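Local structure of eukaryotic translation initiation factor 4E type 5 (Leishmania major, 7KCJ) at residues His12-Trp18 with Val120-Ala126; Ser76-Arg82 with Asp137-Ala143; Gln48-Trp52 with Asn83-Pro87. The protein probably binds the 7-methylguanosine cap of messenger RNA and acts as a translation initiation factor. All coordinates share one frame; numbering follows the deposited sequence. Where two conformers were deposited one is given.

Overall arrangement
From the N terminus, 12-18 opens strand 13-23. Interaction 1 closes the longest loop, tying this first strand to 120-126, where helix 108-121 gives way to helix 123-129. Within that loop lies interaction 3, which ties 48-52, on the outermost strand 48-55, to the surface loop 83-87 that follows strand 77-82. Interaction 2 joins two strands inside the antiparallel eIF4E-type sheet, pairing 76-82 with 137-143; its span crosses those of both other interactions. Interactions 1 and 2 touch, W18 packing on R82 and D137, while W52 of interaction 3 lies against K17 and W18.

Interaction 1. Residues His12-Trp18 with Val120-Ala126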
loop_
_atom_site.group_PDB
_atom_site.type_symbol
_atom_site.label_atom_id
_atom_site.label_comp_id
_atom_site.label_asym_id
_atom_site.label_seq_id
_atom_site.Cartn_x
_atom_site.Cartn_y
_atom_site.Cartn_z
ATOM N N HIS A 12 4.862 -17.726 -7.724
ATOM C CA HIS A 12 5.330 -16.933 -8.855
ATOM C C HIS A 12 6.286 -15.804 -8.395
ATOM O O HIS A 12 6.572 -15.677 -7.201
ATOM C CB HIS A 12 4.125 -16.405 -9.671
ATOM C CG HIS A 12 4.447 -16.145 -11.109
ATOM N ND1 HIS A 12 4.821 -17.170 -11.960
ATOM C CD2 HIS A 12 4.452 -14.980 -11.797
ATOM C CE1 HIS A 12 5.045 -16.599 -13.132
ATOM N NE2 HIS A 12 4.838 -15.282 -13.083
ATOM N N ALA A 13 6.842 -15.035 -9.340
ATOM C CA ALA A 13 7.799 -13.984 -9.042
ATOM C C ALA A 13 7.193 -12.570 -9.061
ATOM O O ALA A 13 6.133 -12.348 -9.637
ATOM C CB ALA A 13 8.961 -14.076 -10.031
ATOM N N LEU A 14 7.862 -11.621 -8.397
ATOM C CA LEU A 14 7.461 -10.223 -8.418
ATOM C C LEU A 14 8.332 -9.523 -9.447
ATOM O O LEU A 14 9.476 -9.952 -9.669
ATOM C CB LEU A 14 7.718 -9.550 -7.059
ATOM C CG LEU A 14 7.178 -10.270 -5.839
ATOM C CD1 LEU A 14 7.630 -9.580 -4.576
ATOM C CD2 LEU A 14 5.650 -10.398 -5.905
ATOM N N ARG A 15 7.831 -8.414 -10.026
ATOM C CA ARG A 15 8.650 -7.644 -10.956
ATOM C C ARG A 15 9.681 -6.858 -10.125
ATOM O O ARG A 15 9.338 -6.263 -9.097
ATOM C CB ARG A 15 7.791 -6.724 -11.842
ATOM C CG ARG A 15 6.994 -5.695 -11.060
ATOM C CD ARG A 15 6.060 -4.909 -11.946
ATOM N NE ARG A 15 5.518 -3.766 -11.223
ATOM C CZ ARG A 15 6.016 -2.534 -11.277
ATOM N NH1 ARG A 15 7.042 -2.257 -12.076
ATOM N NH2 ARG A 15 5.462 -1.561 -10.574
ATOM N N ASP A 16 10.962 -6.954 -10.492
ATOM C CA ASP A 16 12.048 -6.299 -9.729
ATOM C C ASP A 16 11.989 -6.718 -8.215
ATOM O O ASP A 16 11.342 -7.711 -7.913
ATOM C CB ASP A 16 11.956 -4.768 -9.922
ATOM C CG ASP A 16 11.895 -4.325 -11.365
ATOM O OD1 ASP A 16 12.882 -4.538 -12.090
ATOM O OD2 ASP A 16 10.870 -3.748 -11.760
ATOM N N LYS A 17 12.576 -5.973 -7.287
ATOM C CA LYS A 17 12.463 -6.290 -5.857
ATOM C C LYS A 17 11.772 -5.136 -5.141
ATOM O O LYS A 17 11.818 -3.994 -5.603
ATOM C CB LYS A 17 13.827 -6.616 -5.226
ATOM C CG LYS A 17 14.940 -5.669 -5.677
ATOM C CD LYS A 17 16.245 -5.876 -4.930
ATOM C CE LYS A 17 17.270 -4.836 -5.319
ATOM N NZ LYS A 17 18.454 -4.865 -4.418
ATOM N N TRP A 18 11.123 -5.432 -4.018
ATOM C CA TRP A 18 10.405 -4.441 -3.234
ATOM C C TRP A 18 10.923 -4.487 -1.803
ATOM O O TRP A 18 11.085 -5.576 -1.259
ATOM C CB TRP A 18 8.887 -4.756 -3.265
ATOM C CG TRP A 18 8.312 -4.744 -4.660
ATOM C CD1 TRP A 18 8.500 -5.681 -5.637
ATOM C CD2 TRP A 18 7.476 -3.725 -5.236
ATOM N NE1 TRP A 18 7.835 -5.306 -6.787
ATOM C CE2 TRP A 18 7.225 -4.094 -6.576
ATOM C CE3 TRP A 18 6.893 -2.557 -4.742
ATOM C CZ2 TRP A 18 6.428 -3.321 -7.426
ATOM C CZ3 TRP A 18 6.129 -1.774 -5.597
ATOM C CH2 TRP A 18 5.898 -2.163 -6.916
ATOM N N VAL A 120 -0.087 -4.518 -8.509
ATOM C CA VAL A 120 1.058 -3.626 -8.335
ATOM C C VAL A 120 2.410 -4.348 -8.380
ATOM O O VAL A 120 3.316 -3.909 -9.089
ATOM C CB VAL A 120 0.885 -2.815 -7.027
ATOM C CG1 VAL A 120 2.160 -2.088 -6.614
ATOM C CG2 VAL A 120 -0.283 -1.844 -7.143
ATOM N N MET A 121 2.571 -5.426 -7.592
ATOM C CA MET A 121 3.876 -6.097 -7.477
ATOM C C MET A 121 4.083 -7.341 -8.340
ATOM O O MET A 121 5.231 -7.666 -8.652
ATOM C CB MET A 121 4.184 -6.456 -6.011
ATOM C CG MET A 121 4.156 -5.269 -5.064
ATOM S SD MET A 121 4.673 -5.697 -3.367
ATOM C CE MET A 121 3.480 -6.849 -2.986
ATOM N N GLY A 122 3.007 -8.054 -8.660
ATOM C CA GLY A 122 3.077 -9.285 -9.443
ATOM C C GLY A 122 3.715 -9.132 -10.810
ATOM O O GLY A 122 3.524 -8.112 -11.467
ATOM N N GLU A 123 4.501 -10.127 -11.240
ATOM C CA GLU A 123 5.191 -10.062 -12.524
ATOM C C GLU A 123 4.247 -10.031 -13.728
ATOM O O GLU A 123 4.387 -9.151 -14.581
ATOM C CB GLU A 123 6.219 -11.198 -12.665
ATOM C CG GLU A 123 7.544 -10.751 -13.254
ATOM C CD GLU A 123 8.541 -11.872 -13.487
ATOM O OE1 GLU A 123 8.130 -12.927 -14.022
ATOM O OE2 GLU A 123 9.733 -11.695 -13.141
ATOM N N THR A 124 3.306 -10.983 -13.816
ATOM C CA THR A 124 2.380 -11.030 -14.947
ATOM C C THR A 124 1.102 -10.234 -14.706
ATOM O O THR A 124 0.503 -9.745 -15.666
ATOM C CB THR A 124 2.076 -12.472 -15.352
ATOM O OG1 THR A 124 1.286 -13.090 -14.333
ATOM C CG2 THR A 124 3.338 -13.281 -15.608
ATOM N N ALA A 125 0.675 -10.105 -13.443
ATOM C CA ALA A 125 -0.540 -9.353 -13.127
ATOM C C ALA A 125 -0.368 -7.841 -13.309
ATOM O O ALA A 125 -1.354 -7.148 -13.566
ATOM C CB ALA A 125 -1.007 -9.665 -11.718
ATOM N N ALA A 126 0.877 -7.329 -13.198
ATOM C CA ALA A 126 1.142 -5.902 -13.386
ATOM C C ALA A 126 0.979 -5.502 -14.841
ATOM O O ALA A 126 0.378 -4.465 -15.119
ATOM C CB ALA A 126 2.536 -5.535 -12.893
HETATM O O HOH W 1 11.251 -8.737 -12.958
#
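M121, the last residue of helix 108-121, lies against one face of the W18 indole. Its CB is 3.9 Å from W18 CE2, and CG stands over the six-membered ring, 3.6 Å from the centroid and 10° off the normal, a CH-pi contact. SD comes next, over the five-membered ring at 4.1 Å from its centroid, a Met-aromatic contact. M121 CG lies anti to the carbonyl carbon (chi1 -57°) and chi2 is extended, which carries CG and then SD across the indole. V120 adds CG1 against W18 CH2 at the far end of the ring.

R15 binds the end of the helix twice. Its backbone N donates to M121 O at 3.0 Å, and its side chain, extended from CG to NE, passes A126 CB so that NE reaches V120 O at 3.1 Å, in the guanidinium plane and with the N-H nearly straight (165°). The carbonyl of R15 accepts from W18 NE1, helping to fix the indole's rotation. E123 N donates to A13 O across the single bridge of L14 with G122. I53 of strand 48-55 packs on both L14 and W18, and V56 of helix 56-64 on L14. The contact fastens the first sheet strand, 13-23, to the junction of helices 108-121 and 123-129, where the positive guanidinium of R15 probably interacts favourably with the helix dipole.

Interaction 2. Residues Ser76-Arg82 with Asp137-Ala143; sequences STLIFAR and DVLRIAA
D137 OD1 accepts both R82 NE (2.9 Å) and R82 NH2 (3.0 Å), a side-on salt bridge at the end of an antiparallel strand pair within the curved eIF4E sheet. The acceptor lies in the guanidinium plane, yet both nitrogens reach it from the same face of the carboxylate, whose plane is turned 54° from that of the guanidinium. A bend at chi3 (59°) brings the R82 head round to D137, and R82 N also donates to D137 O.

From there the strands run at 166° to each other. L78 with I141 and F80 with L139 are hydrogen-bonded pairs, each joined by two backbone bonds; I79 with R140 and A81 with V138 are non-hydrogen-bonded. L78, F80, L139 and I141 turn their side chains to the face covered by helix 108-121, where F80 packs on M121, L139 on V116 and L117, and I141 on L113. On the other face T77 CG2 packs on R140 CB at 3.8 Å, and R140 NE is salt-bridged to E156. At the opposite end one water donates to both S76 O and A143 O. Among the apolar side chains, I141 CD1 meets F80 CE1 at 3.6 Å.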
loop_
_atom_site.group_PDB
_atom_site.type_symbol
_atom_site.label_atom_id
_atom_site.label_comp_id
_atom_site.label_asym_id
_atom_site.label_seq_id
_atom_site.Cartn_x
_atom_site.Cartn_y
_atom_site.Cartn_z
ATOM N N SER A 76 -0.431 3.582 11.924
ATOM C CA SER A 76 0.723 2.905 11.357
ATOM C C SER A 76 0.607 2.738 9.825
ATOM O O SER A 76 -0.458 2.950 9.233
ATOM C CB SER A 76 0.971 1.558 12.050
ATOM O OG SER A 76 0.100 0.559 11.549
ATOM N N THR A 77 1.714 2.349 9.188
ATOM C CA THR A 77 1.771 2.144 7.751
ATOM C C THR A 77 2.753 1.034 7.435
ATOM O O THR A 77 3.887 1.060 7.910
ATOM C CB THR A 77 2.180 3.435 6.999
ATOM O OG1 THR A 77 1.518 4.571 7.540
ATOM C CG2 THR A 77 1.895 3.355 5.527
ATOM N N LEU A 78 2.327 0.058 6.647
ATOM C CA LEU A 78 3.179 -1.015 6.143
ATOM C C LEU A 78 3.522 -0.561 4.730
ATOM O O LEU A 78 2.620 -0.296 3.955
ATOM C CB LEU A 78 2.452 -2.360 6.125
ATOM C CG LEU A 78 3.263 -3.528 5.574
ATOM C CD1 LEU A 78 4.482 -3.804 6.451
ATOM C CD2 LEU A 78 2.387 -4.799 5.458
ATOM N N ILE A 79 4.794 -0.372 4.424
ATOM C CA ILE A 79 5.231 0.202 3.147
ATOM C C ILE A 79 6.002 -0.774 2.254
ATOM O O ILE A 79 6.874 -1.494 2.742
ATOM C CB ILE A 79 6.102 1.439 3.488
ATOM C CG1 ILE A 79 5.312 2.471 4.352
ATOM C CG2 ILE A 79 6.710 2.094 2.236
ATOM C CD1 ILE A 79 6.202 3.647 4.964
ATOM N N PHE A 80 5.704 -0.779 0.945
ATOM C CA PHE A 80 6.407 -1.594 -0.045
ATOM C C PHE A 80 6.929 -0.631 -1.109
ATOM O O PHE A 80 6.125 0.065 -1.747
ATOM C CB PHE A 80 5.468 -2.619 -0.714
ATOM C CG PHE A 80 4.812 -3.597 0.231
ATOM C CD1 PHE A 80 3.717 -3.224 0.989
ATOM C CD2 PHE A 80 5.282 -4.895 0.347
ATOM C CE1 PHE A 80 3.121 -4.123 1.856
ATOM C CE2 PHE A 80 4.690 -5.786 1.222
ATOM C CZ PHE A 80 3.606 -5.403 1.960
ATOM N N ALA A 81 8.256 -0.589 -1.322
ATOM C CA ALA A 81 8.811 0.305 -2.336
ATOM C C ALA A 81 9.672 -0.457 -3.311
ATOM O O ALA A 81 10.609 -1.131 -2.891
ATOM C CB ALA A 81 9.618 1.427 -1.700
ATOM N N ARG A 82 9.391 -0.319 -4.607
ATOM C CA ARG A 82 10.179 -1.000 -5.611
ATOM C C ARG A 82 11.587 -0.392 -5.721
ATOM O O ARG A 82 11.722 0.814 -5.927
ATOM C CB ARG A 82 9.437 -0.991 -6.958
ATOM C CG ARG A 82 10.083 -1.902 -7.990
ATOM C CD ARG A 82 9.376 -1.816 -9.324
ATOM N NE ARG A 82 9.386 -0.456 -9.866
ATOM C CZ ARG A 82 10.380 0.059 -10.586
ATOM N NH1 ARG A 82 11.453 -0.670 -10.865
ATOM N NH2 ARG A 82 10.300 1.303 -11.042
ATOM N N ASP A 137 4.790 2.238 -8.209
ATOM C CA ASP A 137 6.077 1.990 -7.533
ATOM C C ASP A 137 6.082 1.978 -6.023
ATOM O O ASP A 137 7.111 1.625 -5.452
ATOM C CB ASP A 137 7.153 2.977 -7.977
ATOM C CG ASP A 137 7.469 2.891 -9.438
ATOM O OD1 ASP A 137 7.536 1.761 -9.961
ATOM O OD2 ASP A 137 7.631 3.952 -10.068
ATOM N N VAL A 138 5.019 2.414 -5.366
ATOM C CA VAL A 138 4.943 2.397 -3.910
ATOM C C VAL A 138 3.548 1.945 -3.504
ATOM O O VAL A 138 2.539 2.407 -4.070
ATOM C CB VAL A 138 5.307 3.743 -3.211
ATOM C CG1 VAL A 138 5.081 3.658 -1.706
ATOM C CG2 VAL A 138 6.746 4.165 -3.489
ATOM N N LEU A 139 3.483 1.085 -2.501
ATOM C CA LEU A 139 2.234 0.606 -1.963
ATOM C C LEU A 139 2.285 0.836 -0.457
ATOM O O LEU A 139 3.242 0.422 0.186
ATOM C CB LEU A 139 2.129 -0.886 -2.266
ATOM C CG LEU A 139 0.769 -1.534 -2.206
ATOM C CD1 LEU A 139 -0.183 -0.909 -3.196
ATOM C CD2 LEU A 139 0.918 -3.001 -2.553
ATOM N N ARG A 140 1.287 1.538 0.102
ATOM C CA ARG A 140 1.234 1.822 1.528
ATOM C C ARG A 140 -0.065 1.266 2.090
ATOM O O ARG A 140 -1.130 1.566 1.583
ATOM C CB ARG A 140 1.346 3.328 1.787
ATOM C CG ARG A 140 2.385 4.020 0.906
ATOM C CD ARG A 140 3.183 5.041 1.657
ATOM N NE ARG A 140 2.392 6.225 1.963
ATOM C CZ ARG A 140 2.701 7.111 2.904
ATOM N NH1 ARG A 140 3.780 6.940 3.660
ATOM N NH2 ARG A 140 1.933 8.177 3.097
ATOM N N ILE A 141 0.017 0.412 3.098
ATOM C CA ILE A 141 -1.160 -0.202 3.707
ATOM C C ILE A 141 -1.357 0.329 5.121
ATOM O O ILE A 141 -0.438 0.247 5.929
ATOM C CB ILE A 141 -1.084 -1.734 3.643
ATOM C CG1 ILE A 141 -0.723 -2.225 2.242
ATOM C CG2 ILE A 141 -2.373 -2.351 4.086
ATOM C CD1 ILE A 141 -0.431 -3.755 2.219
ATOM N N ALA A 142 -2.490 0.994 5.378
ATOM C CA ALA A 142 -2.762 1.589 6.680
ATOM C C ALA A 142 -3.940 0.964 7.399
ATOM O O ALA A 142 -5.054 0.983 6.869
ATOM C CB ALA A 142 -3.003 3.076 6.529
ATOM N N ALA A 143 -3.730 0.479 8.627
ATOM C CA ALA A 143 -4.836 -0.063 9.428
ATOM C C ALA A 143 -5.718 1.105 9.878
ATOM O O ALA A 143 -5.218 2.054 10.499
ATOM C CB ALA A 143 -4.294 -0.769 10.664
HETATM O O HOH W 2 -3.129 3.534 9.992
HETATM O O HOH W 3 -1.016 -0.498 8.914
#

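Interaction 3. Residues Gln48-Trp52 with Asn83-Pro87; sequences QKLDW and NNKEP
At the outer edge of the eIF4E sheet, W52 and K49 meet the surface loop 83-87 from the start of the outermost strand 48-55, residues 48-52. W52 carries most of the contact. Its CG is anti to the carbonyl carbon (chi1 -66°), and the indole extends to the loop so that CH2 comes within 3.6 Å of N84 N and 3.7 Å of N83 C, both met at the ring edge. Further along the indole, the K85 chain crosses it at about a right angle: CE is 3.6 Å from W52 CZ2, and NZ ends 3.6 Å from W52 NE1. The K85 chain bends at chi3 (72°) to place its end there. Around the same indole, K17 makes a cation-pi contact and F19 an edge-to-face one, so strand 13-23 shares in holding the ring.

K49 closes the other end of the contact. Extended beyond CG, its chain reaches across to the loop, and NZ donates to K85 O at 3.1 Å, approaching from 52° above the carbonyl plane. The same ammonium makes a long salt bridge with E86 OE2, at 3.9 Å, which probably adds some attraction at this exposed site. In the strand, W52 N donates to D51 OD1, a bond that ties the carboxylate back to the main chain just after the classic beta bulge in which L50 and D51 both face V20. Within the loop, N84 OD1 accepts from E86 N at 3.1 Å, an Asx turn that shapes the loop facing the edge strand and helps present K85 O to the lysine.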
loop_
_atom_site.group_PDB
_atom_site.type_symbol
_atom_site.label_atom_id
_atom_site.label_comp_id
_atom_site.label_asym_id
_atom_site.label_seq_id
_atom_site.Cartn_x
_atom_site.Cartn_y
_atom_site.Cartn_z
ATOM N N GLN A 48 10.749 0.829 11.023
ATOM C CA GLN A 48 11.350 -0.449 11.343
ATOM C C GLN A 48 11.497 -1.181 10.023
ATOM O O GLN A 48 10.495 -1.512 9.405
ATOM C CB GLN A 48 10.441 -1.228 12.309
ATOM C CG GLN A 48 9.972 -0.395 13.507
ATOM C CD GLN A 48 9.192 -1.201 14.533
ATOM O OE1 GLN A 48 8.943 -2.405 14.363
ATOM N NE2 GLN A 48 8.780 -0.563 15.609
ATOM N N LYS A 49 12.734 -1.371 9.552
ATOM C CA LYS A 49 12.969 -2.046 8.276
ATOM C C LYS A 49 12.784 -3.539 8.374
ATOM O O LYS A 49 13.196 -4.155 9.355
ATOM C CB LYS A 49 14.380 -1.772 7.741
ATOM C CG LYS A 49 14.641 -0.307 7.419
ATOM C CD LYS A 49 15.977 -0.131 6.719
ATOM C CE LYS A 49 16.185 1.309 6.272
ATOM N NZ LYS A 49 17.186 1.440 5.172
ATOM N N LEU A 50 12.176 -4.127 7.337
ATOM C CA LEU A 50 12.035 -5.573 7.290
ATOM C C LEU A 50 13.132 -6.037 6.311
ATOM O O LEU A 50 14.291 -5.987 6.697
ATOM C CB LEU A 50 10.598 -6.035 6.964
ATOM C CG LEU A 50 9.563 -5.939 8.107
ATOM C CD1 LEU A 50 9.044 -4.512 8.291
ATOM C CD2 LEU A 50 8.387 -6.927 7.860
ATOM N N ASP A 51 12.823 -6.353 5.043
ATOM C CA ASP A 51 13.825 -6.796 4.076
ATOM C C ASP A 51 13.238 -6.765 2.640
ATOM O O ASP A 51 12.046 -6.497 2.455
ATOM C CB ASP A 51 14.251 -8.231 4.431
ATOM C CG ASP A 51 15.642 -8.626 3.979
ATOM O OD1 ASP A 51 16.272 -7.845 3.211
ATOM O OD2 ASP A 51 16.111 -9.706 4.403
ATOM N N TRP A 52 14.072 -7.059 1.637
ATOM C CA TRP A 52 13.652 -7.135 0.249
ATOM C C TRP A 52 12.800 -8.371 0.026
ATOM O O TRP A 52 13.077 -9.421 0.607
ATOM C CB TRP A 52 14.883 -7.308 -0.657
ATOM C CG TRP A 52 15.819 -6.146 -0.683
ATOM C CD1 TRP A 52 17.055 -6.070 -0.106
ATOM C CD2 TRP A 52 15.605 -4.894 -1.353
ATOM N NE1 TRP A 52 17.621 -4.839 -0.367
ATOM C CE2 TRP A 52 16.750 -4.097 -1.130
ATOM C CE3 TRP A 52 14.539 -4.355 -2.088
ATOM C CZ2 TRP A 52 16.879 -2.816 -1.665
ATOM C CZ3 TRP A 52 14.662 -3.082 -2.611
ATOM C CH2 TRP A 52 15.829 -2.336 -2.422
ATOM N N ASN A 83 12.630 -1.229 -5.540
ATOM C CA ASN A 83 14.052 -0.869 -5.632
ATOM C C ASN A 83 14.518 0.246 -4.690
ATOM O O ASN A 83 15.529 0.885 -4.988
ATOM C CB ASN A 83 14.421 -0.480 -7.076
ATOM C CG ASN A 83 14.498 -1.593 -8.076
ATOM O OD1 ASN A 83 14.389 -1.364 -9.287
ATOM N ND2 ASN A 83 14.716 -2.819 -7.628
ATOM N N ASN A 84 13.831 0.476 -3.563
ATOM C CA ASN A 84 14.233 1.563 -2.671
ATOM C C ASN A 84 14.083 1.156 -1.220
ATOM O O ASN A 84 12.960 0.888 -0.776
ATOM C CB ASN A 84 13.422 2.816 -2.980
ATOM C CG ASN A 84 13.870 4.043 -2.216
ATOM O OD1 ASN A 84 14.930 4.059 -1.582
ATOM N ND2 ASN A 84 13.072 5.099 -2.262
ATOM N N LYS A 85 15.210 1.078 -0.482
ATOM C CA LYS A 85 15.134 0.701 0.922
ATOM C C LYS A 85 15.013 1.896 1.873
ATOM O O LYS A 85 14.920 1.682 3.083
ATOM C CB LYS A 85 16.274 -0.241 1.336
ATOM C CG LYS A 85 17.653 0.373 1.431
ATOM C CD LYS A 85 18.616 -0.643 2.073
ATOM C CE LYS A 85 18.956 -1.787 1.138
ATOM N NZ LYS A 85 19.708 -2.892 1.819
ATOM N N GLU A 86 14.959 3.138 1.345
ATOM C CA GLU A 86 14.789 4.353 2.146
ATOM C C GLU A 86 13.301 4.738 2.218
ATOM O O GLU A 86 12.522 4.333 1.345
ATOM C CB GLU A 86 15.592 5.513 1.499
ATOM C CG GLU A 86 17.071 5.222 1.305
ATOM C CD GLU A 86 17.804 4.849 2.576
ATOM O OE1 GLU A 86 17.552 5.498 3.617
ATOM O OE2 GLU A 86 18.624 3.904 2.532
ATOM N N PRO A 87 12.881 5.578 3.194
ATOM C CA PRO A 87 11.464 5.986 3.242
ATOM C C PRO A 87 11.034 6.661 1.950
ATOM O O PRO A 87 11.721 7.555 1.479
ATOM C CB PRO A 87 11.415 6.956 4.434
ATOM C CG PRO A 87 12.580 6.551 5.302
ATOM C CD PRO A 87 13.649 6.159 4.314
#